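Dehydroquinate synthase (Thermus thermophilus, PDB 1UJN) probably catalyses the conversion of 3-deoxy-D-arabino-heptulosonate 7-phosphate to 3-dehydroquinate with release of phosphate, the second step of chorismate biosynthesis. Local coordinates at residues Leu27-Arg37 against Leu50-Gly60; Leu82-Gly93 against Tyr107-Thr118. All coordinates share one frame; numbering follows the deposited sequence.

Contact 1. Residues Leu27-Arg37 against Leu50-Gly60; sequences LAGPAALLFDR and LGVRHLLGLPG
The Phe-35 ring lies flat against Gly-57, whose CA sits 3.5 Å from the ring centroid in a CH-pi contact, 16° off the normal. The edge of the same ring meets CB of Leu-55 at CE2. CG of Phe-35 stands between its backbone N and carbonyl carbon (chi1 67°), which swings the ring over the neighbouring strand; a CB on Gly-57 would clash with CZ. With an alanine here in place of the ring, Gly-57 CA would probably lose its aromatic cover and a gap is likely to open beside Leu-55. The Arg-37 guanidinium has Gly-57 O over one face, without a hydrogen bond, and Pro-59 CG at its edge, 3.5 Å from NE. Ala-31 O lies at the edge of the His-54 ring, nearest CD2. Strands 31-36 and 55-58 run parallel. Leu-33 N bonds to His-54 O at 2.7 Å, and Arg-37 N closes the series on Leu-58 O at 2.8 Å. On the face of Leu-34, Leu-56 and Leu-58, CD1 of Leu-34 presses tightly on CD1 of Leu-58 (3.3 Å). Both strands belong to one beta-alpha-beta unit. Its helix 40-50 packs on Leu-33, Phe-35 and Leu-55, helix 67-80 packs on Leu-56 and Leu-58, and strand 87-92 flanks strand 31-36.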
loop_
_atom_site.group_PDB
_atom_site.type_symbol
_atom_site.label_atom_id
_atom_site.label_comp_id
_atom_site.label_asym_id
_atom_site.label_seq_id
_atom_site.Cartn_x
_atom_site.Cartn_y
_atom_site.Cartn_z
ATOM N N LEU A 27 19.709 -14.745 2.921
ATOM C CA LEU A 27 18.815 -14.252 1.879
ATOM C C LEU A 27 18.640 -15.261 0.745
ATOM O O LEU A 27 19.603 -15.898 0.313
ATOM C CB LEU A 27 19.349 -12.922 1.340
ATOM C CG LEU A 27 19.502 -11.846 2.426
ATOM C CD1 LEU A 27 20.223 -10.627 1.869
ATOM C CD2 LEU A 27 18.125 -11.467 2.953
ATOM N N ALA A 28 17.405 -15.400 0.269
ATOM C CA ALA A 28 17.094 -16.343 -0.803
ATOM C C ALA A 28 16.915 -15.667 -2.158
ATOM O O ALA A 28 16.548 -16.318 -3.134
ATOM C CB ALA A 28 15.841 -17.127 -0.449
ATOM N N GLY A 29 17.168 -14.365 -2.218
ATOM C CA GLY A 29 17.025 -13.649 -3.472
ATOM C C GLY A 29 17.786 -12.342 -3.440
ATOM O O GLY A 29 18.542 -12.095 -2.498
ATOM N N PRO A 30 17.617 -11.480 -4.456
ATOM C CA PRO A 30 18.327 -10.198 -4.478
ATOM C C PRO A 30 17.956 -9.336 -3.271
ATOM O O PRO A 30 16.961 -9.606 -2.585
ATOM C CB PRO A 30 17.898 -9.582 -5.812
ATOM C CG PRO A 30 17.331 -10.679 -6.662
ATOM C CD PRO A 30 16.762 -11.635 -5.644
ATOM N N ALA A 31 18.758 -8.308 -3.005
ATOM C CA ALA A 31 18.505 -7.445 -1.856
ATOM C C ALA A 31 19.142 -6.069 -1.972
ATOM O O ALA A 31 20.044 -5.845 -2.783
ATOM C CB ALA A 31 19.000 -8.140 -0.583
ATOM N N ALA A 32 18.658 -5.147 -1.146
ATOM C CA ALA A 32 19.168 -3.787 -1.100
ATOM C C ALA A 32 19.057 -3.370 0.359
ATOM O O ALA A 32 18.216 -3.897 1.091
ATOM C CB ALA A 32 18.329 -2.871 -1.987
ATOM N N LEU A 33 19.903 -2.442 0.790
ATOM C CA LEU A 33 19.875 -2.012 2.179
ATOM C C LEU A 33 19.824 -0.493 2.276
ATOM O O LEU A 33 20.633 0.208 1.675
ATOM C CB LEU A 33 21.105 -2.566 2.925
ATOM C CG LEU A 33 21.203 -2.377 4.448
ATOM C CD1 LEU A 33 22.143 -3.431 5.032
ATOM C CD2 LEU A 33 21.700 -0.967 4.773
ATOM N N LEU A 34 18.837 -0.008 3.024
ATOM C CA LEU A 34 18.616 1.413 3.260
ATOM C C LEU A 34 19.035 1.674 4.710
ATOM O O LEU A 34 18.638 0.927 5.613
ATOM C CB LEU A 34 17.125 1.723 3.080
ATOM C CG LEU A 34 16.663 3.174 3.151
ATOM C CD1 LEU A 34 17.212 3.923 1.943
ATOM C CD2 LEU A 34 15.131 3.237 3.175
ATOM N N PHE A 35 19.814 2.728 4.949
ATOM C CA PHE A 35 20.273 3.007 6.308
ATOM C C PHE A 35 20.388 4.483 6.682
ATOM O O PHE A 35 20.539 5.345 5.824
ATOM C CB PHE A 35 21.638 2.341 6.533
ATOM C CG PHE A 35 22.753 2.931 5.697
ATOM C CD1 PHE A 35 23.543 3.966 6.191
ATOM C CD2 PHE A 35 23.005 2.451 4.415
ATOM C CE1 PHE A 35 24.572 4.515 5.422
ATOM C CE2 PHE A 35 24.031 2.993 3.633
ATOM C CZ PHE A 35 24.817 4.027 4.139
ATOM N N ASP A 36 20.311 4.743 7.985
ATOM C CA ASP A 36 20.448 6.086 8.541
ATOM C C ASP A 36 21.961 6.322 8.560
ATOM O O ASP A 36 22.690 5.526 9.135
ATOM C CB ASP A 36 19.897 6.102 9.974
ATOM C CG ASP A 36 20.038 7.457 10.649
ATOM O OD1 ASP A 36 21.025 8.170 10.376
ATOM O OD2 ASP A 36 19.164 7.802 11.472
ATOM N N ARG A 37 22.428 7.393 7.923
ATOM C CA ARG A 37 23.865 7.693 7.878
ATOM C C ARG A 37 24.521 7.585 9.250
ATOM O O ARG A 37 25.702 7.254 9.354
ATOM C CB ARG A 37 24.107 9.102 7.326
ATOM C CG ARG A 37 23.563 9.346 5.928
ATOM C CD ARG A 37 23.756 10.805 5.529
ATOM N NE ARG A 37 23.121 11.136 4.255
ATOM C CZ ARG A 37 23.482 10.634 3.078
ATOM N NH1 ARG A 37 24.484 9.767 3.000
ATOM N NH2 ARG A 37 22.841 11.002 1.976
ATOM N N LEU A 50 25.388 -10.480 5.311
ATOM C CA LEU A 50 24.346 -11.091 4.498
ATOM C C LEU A 50 24.572 -11.068 2.986
ATOM O O LEU A 50 23.746 -11.578 2.228
ATOM C CB LEU A 50 23.006 -10.436 4.846
ATOM C CG LEU A 50 22.634 -10.617 6.326
ATOM C CD1 LEU A 50 21.463 -9.725 6.711
ATOM C CD2 LEU A 50 22.305 -12.081 6.576
ATOM N N GLY A 51 25.683 -10.481 2.552
ATOM C CA GLY A 51 25.989 -10.430 1.129
ATOM C C GLY A 51 25.220 -9.399 0.318
ATOM O O GLY A 51 24.980 -9.597 -0.878
ATOM N N VAL A 52 24.829 -8.299 0.953
ATOM C CA VAL A 52 24.090 -7.255 0.256
ATOM C C VAL A 52 25.068 -6.294 -0.411
ATOM O O VAL A 52 25.988 -5.791 0.232
ATOM C CB VAL A 52 23.177 -6.484 1.228
ATOM C CG1 VAL A 52 22.384 -5.430 0.472
ATOM C CG2 VAL A 52 22.233 -7.463 1.923
ATOM N N ARG A 53 24.857 -6.038 -1.696
ATOM C CA ARG A 53 25.773 -5.181 -2.468
ATOM C C ARG A 53 25.210 -3.772 -2.758
ATOM O O ARG A 53 25.934 -2.841 -3.084
ATOM C CB ARG A 53 26.099 -5.894 -3.781
ATOM C CG ARG A 53 26.667 -7.296 -3.558
ATOM C CD ARG A 53 27.975 -7.268 -2.757
ATOM N NE ARG A 53 28.849 -6.194 -3.235
ATOM C CZ ARG A 53 30.041 -6.051 -2.625
ATOM N NH1 ARG A 53 30.385 -6.863 -1.640
ATOM N NH2 ARG A 53 30.877 -5.088 -3.026
ATOM N N HIS A 54 23.898 -3.596 -2.654
ATOM C CA HIS A 54 23.280 -2.301 -2.927
ATOM C C HIS A 54 22.888 -1.608 -1.629
ATOM O O HIS A 54 22.006 -2.082 -0.912
ATOM C CB HIS A 54 22.039 -2.491 -3.799
ATOM C CG HIS A 54 22.290 -3.288 -5.039
ATOM N ND1 HIS A 54 23.218 -2.916 -5.988
ATOM C CD2 HIS A 54 21.743 -4.446 -5.480
ATOM C CE1 HIS A 54 23.234 -3.812 -6.959
ATOM N NE2 HIS A 54 22.349 -4.750 -6.675
ATOM N N LEU A 55 23.545 -0.488 -1.334
ATOM C CA LEU A 55 23.267 0.264 -0.111
ATOM C C LEU A 55 23.018 1.736 -0.389
ATOM O O LEU A 55 23.685 2.333 -1.230
ATOM C CB LEU A 55 24.436 0.155 0.871
ATOM C CG LEU A 55 24.770 -1.186 1.526
ATOM C CD1 LEU A 55 25.458 -2.101 0.528
ATOM C CD2 LEU A 55 25.679 -0.930 2.722
ATOM N N LEU A 56 22.064 2.318 0.334
ATOM C CA LEU A 56 21.730 3.729 0.185
ATOM C C LEU A 56 21.580 4.339 1.569
ATOM O O LEU A 56 20.772 3.867 2.384
ATOM C CB LEU A 56 20.420 3.906 -0.595
ATOM C CG LEU A 56 19.948 5.362 -0.733
ATOM C CD1 LEU A 56 20.953 6.148 -1.580
ATOM C CD2 LEU A 56 18.569 5.414 -1.372
ATOM N N GLY A 57 22.371 5.378 1.833
ATOM C CA GLY A 57 22.329 6.052 3.118
ATOM C C GLY A 57 21.430 7.270 3.067
ATOM O O GLY A 57 21.361 7.963 2.053
ATOM N N LEU A 58 20.733 7.529 4.164
ATOM C CA LEU A 58 19.825 8.659 4.231
ATOM C C LEU A 58 19.926 9.337 5.582
ATOM O O LEU A 58 20.293 8.715 6.576
ATOM C CB LEU A 58 18.380 8.191 4.042
ATOM C CG LEU A 58 17.956 7.438 2.785
ATOM C CD1 LEU A 58 16.526 6.958 2.964
ATOM C CD2 LEU A 58 18.073 8.333 1.571
ATOM N N PRO A 59 19.631 10.642 5.629
ATOM C CA PRO A 59 19.700 11.316 6.923
ATOM C C PRO A 59 18.454 10.871 7.682
ATOM O O PRO A 59 17.380 10.754 7.091
ATOM C CB PRO A 59 19.637 12.799 6.551
ATOM C CG PRO A 59 20.250 12.831 5.179
ATOM C CD PRO A 59 19.613 11.620 4.527
ATOM N N GLY A 60 18.598 10.600 8.973
ATOM C CA GLY A 60 17.450 10.194 9.760
ATOM C C GLY A 60 16.622 11.423 10.071
ATOM O O GLY A 60 16.894 12.501 9.549
HETATM O O HOH W 1 22.516 -13.960 3.061
HETATM O O HOH W 2 22.645 -7.042 -2.970
#

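Contact 2. Residues Leu82-Gly93 against Tyr107-Thr118; sequences LPRNATLLVVGG and YLRGVAYLAFPT
Leu-88 and Val-90 bond alternately with Ala-112, Leu-114 and Phe-116, joining the parallel strands of a beta-alpha-beta unit in the N-terminal domain of dehydroquinate synthase. Val-90 N reaches Leu-114 O at 2.8 Å, nearly in line with the carbonyl. Phe-116 N returns to Val-90 O. Toward the C-terminal end, the bond from Gly-92 N to Phe-116 O stretches to 3.3 Å. Before the strands pair, a water is held by Arg-84 O, Ala-86 O and Ala-112 N.

On one face, Phe-116 lies alongside Leu-89, pointing the same way, and CE1 of Phe-116 is 3.9 Å from CD2 of Leu-89. CG2 of Val-91 meets the Phe-116 CB at an oblique crossing. The Phe-116 CG is anti to its carbonyl carbon (chi1 -64°), and this carries the ring back along the strand to Leu-89. Further along this face, CG2 of Thr-87 touches CG of Leu-114. On the other face, CB of Leu-88 meets CB of Tyr-113. CG2 of Val-90 lies near CD2 of Tyr-113, whose OH bonds to His-147 O.

Thr-118, at the far end, is a predicted NAD(+)-binding residue; its N bonds to Gly-92 O from above the carbonyl plane. Helix 40-50 packs on Leu-89, Val-91 and Phe-116; helix 94-106 packs on Leu-88, Val-90 and Tyr-113. Leu-142 of the second subunit packs on Tyr-107 and Leu-108 in the type I' turn from Tyr-107 to Gly-110. At the start of this turn, Tyr-107 OH donates to Leu-82 O at 2.7 Å, in the carbonyl plane and on a lone pair.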
loop_
_atom_site.group_PDB
_atom_site.type_symbol
_atom_site.label_atom_id
_atom_site.label_comp_id
_atom_site.label_asym_id
_atom_site.label_seq_id
_atom_site.Cartn_x
_atom_site.Cartn_y
_atom_site.Cartn_z
ATOM N N LEU A 82 15.886 -4.293 -9.224
ATOM C CA LEU A 82 15.494 -5.262 -8.200
ATOM C C LEU A 82 14.109 -5.828 -8.485
ATOM O O LEU A 82 13.151 -5.080 -8.672
ATOM C CB LEU A 82 15.524 -4.628 -6.808
ATOM C CG LEU A 82 16.922 -4.475 -6.200
ATOM C CD1 LEU A 82 16.826 -3.773 -4.860
ATOM C CD2 LEU A 82 17.557 -5.849 -6.031
ATOM N N PRO A 83 13.991 -7.167 -8.529
ATOM C CA PRO A 83 12.734 -7.868 -8.794
ATOM C C PRO A 83 11.822 -8.025 -7.580
ATOM O O PRO A 83 12.181 -7.663 -6.460
ATOM C CB PRO A 83 13.204 -9.205 -9.354
ATOM C CG PRO A 83 14.442 -9.459 -8.566
ATOM C CD PRO A 83 15.126 -8.112 -8.530
ATOM N N ARG A 84 10.643 -8.586 -7.822
ATOM C CA ARG A 84 9.608 -8.773 -6.795
ATOM C C ARG A 84 10.040 -9.725 -5.661
ATOM O O ARG A 84 9.486 -9.725 -4.570
ATOM C CB ARG A 84 8.350 -9.312 -7.477
ATOM C CG ARG A 84 7.075 -8.932 -6.725
ATOM C CD ARG A 84 5.811 -9.378 -7.470
ATOM N NE ARG A 84 4.779 -9.805 -6.519
ATOM C CZ ARG A 84 3.507 -9.833 -6.960
ATOM N NH1 ARG A 84 3.227 -9.490 -8.205
ATOM N NH2 ARG A 84 2.530 -10.216 -6.133
ATOM N N ASN A 85 11.036 -10.576 -5.897
ATOM C CA ASN A 85 11.470 -11.491 -4.844
ATOM C C ASN A 85 12.642 -10.903 -4.065
ATOM O O ASN A 85 13.306 -11.599 -3.294
ATOM C CB ASN A 85 11.843 -12.864 -5.425
ATOM C CG ASN A 85 13.078 -12.821 -6.301
ATOM O OD1 ASN A 85 13.249 -11.913 -7.110
ATOM N ND2 ASN A 85 13.939 -13.823 -6.154
ATOM N N ALA A 86 12.887 -9.611 -4.258
ATOM C CA ALA A 86 13.968 -8.936 -3.550
ATOM C C ALA A 86 13.556 -8.637 -2.106
ATOM O O ALA A 86 12.366 -8.615 -1.767
ATOM C CB ALA A 86 14.337 -7.632 -4.264
ATOM N N THR A 87 14.553 -8.417 -1.261
ATOM C CA THR A 87 14.318 -8.088 0.139
ATOM C C THR A 87 14.987 -6.757 0.437
ATOM O O THR A 87 16.137 -6.532 0.053
ATOM C CB THR A 87 14.931 -9.141 1.087
ATOM O OG1 THR A 87 14.334 -10.418 0.838
ATOM C CG2 THR A 87 14.690 -8.752 2.548
ATOM N N LEU A 88 14.265 -5.870 1.113
ATOM C CA LEU A 88 14.819 -4.571 1.485
ATOM C C LEU A 88 15.204 -4.632 2.958
ATOM O O LEU A 88 14.367 -4.942 3.803
ATOM C CB LEU A 88 13.775 -3.463 1.293
ATOM C CG LEU A 88 14.236 -2.044 1.661
ATOM C CD1 LEU A 88 15.325 -1.594 0.687
ATOM C CD2 LEU A 88 13.065 -1.082 1.599
ATOM N N LEU A 89 16.468 -4.361 3.263
ATOM C CA LEU A 89 16.923 -4.363 4.648
ATOM C C LEU A 89 16.931 -2.909 5.110
ATOM O O LEU A 89 17.406 -2.024 4.397
ATOM C CB LEU A 89 18.325 -4.980 4.763
ATOM C CG LEU A 89 18.405 -6.494 4.526
ATOM C CD1 LEU A 89 18.218 -6.819 3.049
ATOM C CD2 LEU A 89 19.766 -6.997 5.000
ATOM N N VAL A 90 16.383 -2.653 6.293
ATOM C CA VAL A 90 16.319 -1.284 6.787
ATOM C C VAL A 90 17.011 -1.148 8.129
ATOM O O VAL A 90 16.605 -1.764 9.121
ATOM C CB VAL A 90 14.850 -0.812 6.903
ATOM C CG1 VAL A 90 14.807 0.677 7.192
ATOM C CG2 VAL A 90 14.101 -1.121 5.604
ATOM N N VAL A 91 18.054 -0.325 8.157
ATOM C CA VAL A 91 18.847 -0.126 9.363
ATOM C C VAL A 91 18.751 1.320 9.840
ATOM O O VAL A 91 19.228 2.236 9.169
ATOM C CB VAL A 91 20.329 -0.472 9.098
ATOM C CG1 VAL A 91 21.121 -0.428 10.405
ATOM C CG2 VAL A 91 20.436 -1.854 8.433
ATOM N N GLY A 92 18.130 1.516 10.999
ATOM C CA GLY A 92 17.982 2.857 11.534
ATOM C C GLY A 92 16.892 2.917 12.584
ATOM O O GLY A 92 16.450 1.885 13.096
ATOM N N GLY A 93 16.454 4.131 12.897
ATOM C CA GLY A 93 15.414 4.314 13.894
ATOM C C GLY A 93 14.027 4.312 13.284
ATOM O O GLY A 93 13.856 3.915 12.129
ATOM N N TYR A 107 6.826 -0.877 -3.498
ATOM C CA TYR A 107 7.704 -1.139 -4.637
ATOM C C TYR A 107 7.192 -2.428 -5.284
ATOM O O TYR A 107 7.102 -3.460 -4.617
ATOM C CB TYR A 107 9.156 -1.321 -4.173
ATOM C CG TYR A 107 10.122 -1.611 -5.311
ATOM C CD1 TYR A 107 10.337 -0.675 -6.320
ATOM C CD2 TYR A 107 10.786 -2.837 -5.397
ATOM C CE1 TYR A 107 11.189 -0.948 -7.392
ATOM C CE2 TYR A 107 11.642 -3.123 -6.469
ATOM C CZ TYR A 107 11.833 -2.170 -7.461
ATOM O OH TYR A 107 12.668 -2.436 -8.528
ATOM N N LEU A 108 6.851 -2.357 -6.572
ATOM C CA LEU A 108 6.314 -3.503 -7.314
ATOM C C LEU A 108 5.097 -4.093 -6.595
ATOM O O LEU A 108 4.798 -5.278 -6.707
ATOM C CB LEU A 108 7.394 -4.574 -7.502
ATOM C CG LEU A 108 8.646 -4.108 -8.255
ATOM C CD1 LEU A 108 9.653 -5.244 -8.347
ATOM C CD2 LEU A 108 8.255 -3.615 -9.642
ATOM N N ARG A 109 4.395 -3.230 -5.870
ATOM C CA ARG A 109 3.207 -3.570 -5.101
ATOM C C ARG A 109 3.515 -4.407 -3.863
ATOM O O ARG A 109 2.628 -5.053 -3.304
ATOM C CB ARG A 109 2.144 -4.269 -5.973
ATOM C CG ARG A 109 1.739 -3.465 -7.210
ATOM C CD ARG A 109 0.389 -3.914 -7.763
ATOM N NE ARG A 109 0.040 -3.203 -8.990
ATOM C CZ ARG A 109 0.372 -3.605 -10.212
ATOM N NH1 ARG A 109 1.068 -4.726 -10.384
ATOM N NH2 ARG A 109 0.001 -2.887 -11.268
ATOM N N GLY A 110 4.775 -4.394 -3.439
ATOM C CA GLY A 110 5.128 -5.107 -2.229
ATOM C C GLY A 110 6.228 -6.142 -2.271
ATOM O O GLY A 110 6.132 -7.133 -2.988
ATOM N N VAL A 111 7.274 -5.901 -1.484
ATOM C CA VAL A 111 8.391 -6.826 -1.362
ATOM C C VAL A 111 8.684 -6.995 0.126
ATOM O O VAL A 111 8.284 -6.174 0.955
ATOM C CB VAL A 111 9.667 -6.315 -2.068
ATOM C CG1 VAL A 111 9.408 -6.172 -3.574
ATOM C CG2 VAL A 111 10.114 -4.979 -1.460
ATOM N N ALA A 112 9.380 -8.067 0.465
ATOM C CA ALA A 112 9.714 -8.331 1.860
ATOM C C ALA A 112 10.750 -7.347 2.386
ATOM O O ALA A 112 11.546 -6.796 1.623
ATOM C CB ALA A 112 10.249 -9.754 1.995
ATOM N N TYR A 113 10.715 -7.090 3.688
ATOM C CA TYR A 113 11.732 -6.234 4.277
ATOM C C TYR A 113 12.108 -6.748 5.656
ATOM O O TYR A 113 11.305 -7.401 6.331
ATOM C CB TYR A 113 11.304 -4.759 4.331
ATOM C CG TYR A 113 10.304 -4.370 5.392
ATOM C CD1 TYR A 113 8.949 -4.613 5.225
ATOM C CD2 TYR A 113 10.717 -3.689 6.534
ATOM C CE1 TYR A 113 8.019 -4.174 6.169
ATOM C CE2 TYR A 113 9.798 -3.250 7.485
ATOM C CZ TYR A 113 8.457 -3.488 7.293
ATOM O OH TYR A 113 7.543 -3.009 8.208
ATOM N N LEU A 114 13.361 -6.506 6.024
ATOM C CA LEU A 114 13.890 -6.906 7.319
ATOM C C LEU A 114 14.244 -5.625 8.047
ATOM O O LEU A 114 14.829 -4.713 7.463
ATOM C CB LEU A 114 15.150 -7.755 7.147
ATOM C CG LEU A 114 14.964 -9.130 6.503
ATOM C CD1 LEU A 114 16.329 -9.779 6.290
ATOM C CD2 LEU A 114 14.086 -9.993 7.394
ATOM N N ALA A 115 13.885 -5.556 9.321
ATOM C CA ALA A 115 14.163 -4.367 10.110
ATOM C C ALA A 115 15.303 -4.584 11.099
ATOM O O ALA A 115 15.365 -5.611 11.772
ATOM C CB ALA A 115 12.913 -3.947 10.859
ATOM N N PHE A 116 16.203 -3.608 11.170
ATOM C CA PHE A 116 17.327 -3.649 12.105
ATOM C C PHE A 116 17.259 -2.329 12.866
ATOM O O PHE A 116 17.965 -1.370 12.545
ATOM C CB PHE A 116 18.648 -3.763 11.355
ATOM C CG PHE A 116 18.788 -5.042 10.586
ATOM C CD1 PHE A 116 18.230 -5.171 9.320
ATOM C CD2 PHE A 116 19.453 -6.132 11.139
ATOM C CE1 PHE A 116 18.332 -6.374 8.611
ATOM C CE2 PHE A 116 19.559 -7.336 10.439
ATOM C CZ PHE A 116 18.998 -7.455 9.175
ATOM N N PRO A 117 16.386 -2.261 13.879
ATOM C CA PRO A 117 16.229 -1.040 14.673
ATOM C C PRO A 117 17.499 -0.649 15.421
ATOM O O PRO A 117 18.208 -1.500 15.956
ATOM C CB PRO A 117 15.054 -1.376 15.596
ATOM C CG PRO A 117 15.196 -2.854 15.790
ATOM C CD PRO A 117 15.542 -3.351 14.404
ATOM N N THR A 118 17.792 0.645 15.432
ATOM C CA THR A 118 18.987 1.140 16.105
ATOM C C THR A 118 18.686 2.188 17.180
ATOM O O THR A 118 19.578 2.923 17.609
ATOM C CB THR A 118 19.985 1.727 15.084
ATOM O OG1 THR A 118 19.347 2.757 14.328
ATOM C CG2 THR A 118 20.471 0.633 14.135
HETATM O O HOH W 3 10.103 -9.944 -1.701
HETATM O O HOH W 4 6.768 -9.758 -3.514
#

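From the N terminus, the chain first lays down strands 2-6 and 12-17, then enters contact 1. The pairing of strand 31-36 with strand 55-58 closes the loop that holds helix 40-50, at one end of the mixed sheet. Helix 67-80 then leads to contact 2. There the pairing of strand 87-92 with strand 112-117 closes a second loop, round helix 94-106. The two loops follow in series and neither nests in the other. They meet inside the sheet, where strand 31-36 lies beside strand 87-92. Ala-32 O and Leu-89 N lie 2.8 Å apart, a probable hydrogen bond. Together the contacts span four adjacent strands, and strand 151-155 continues the sheet beyond strand 112-117.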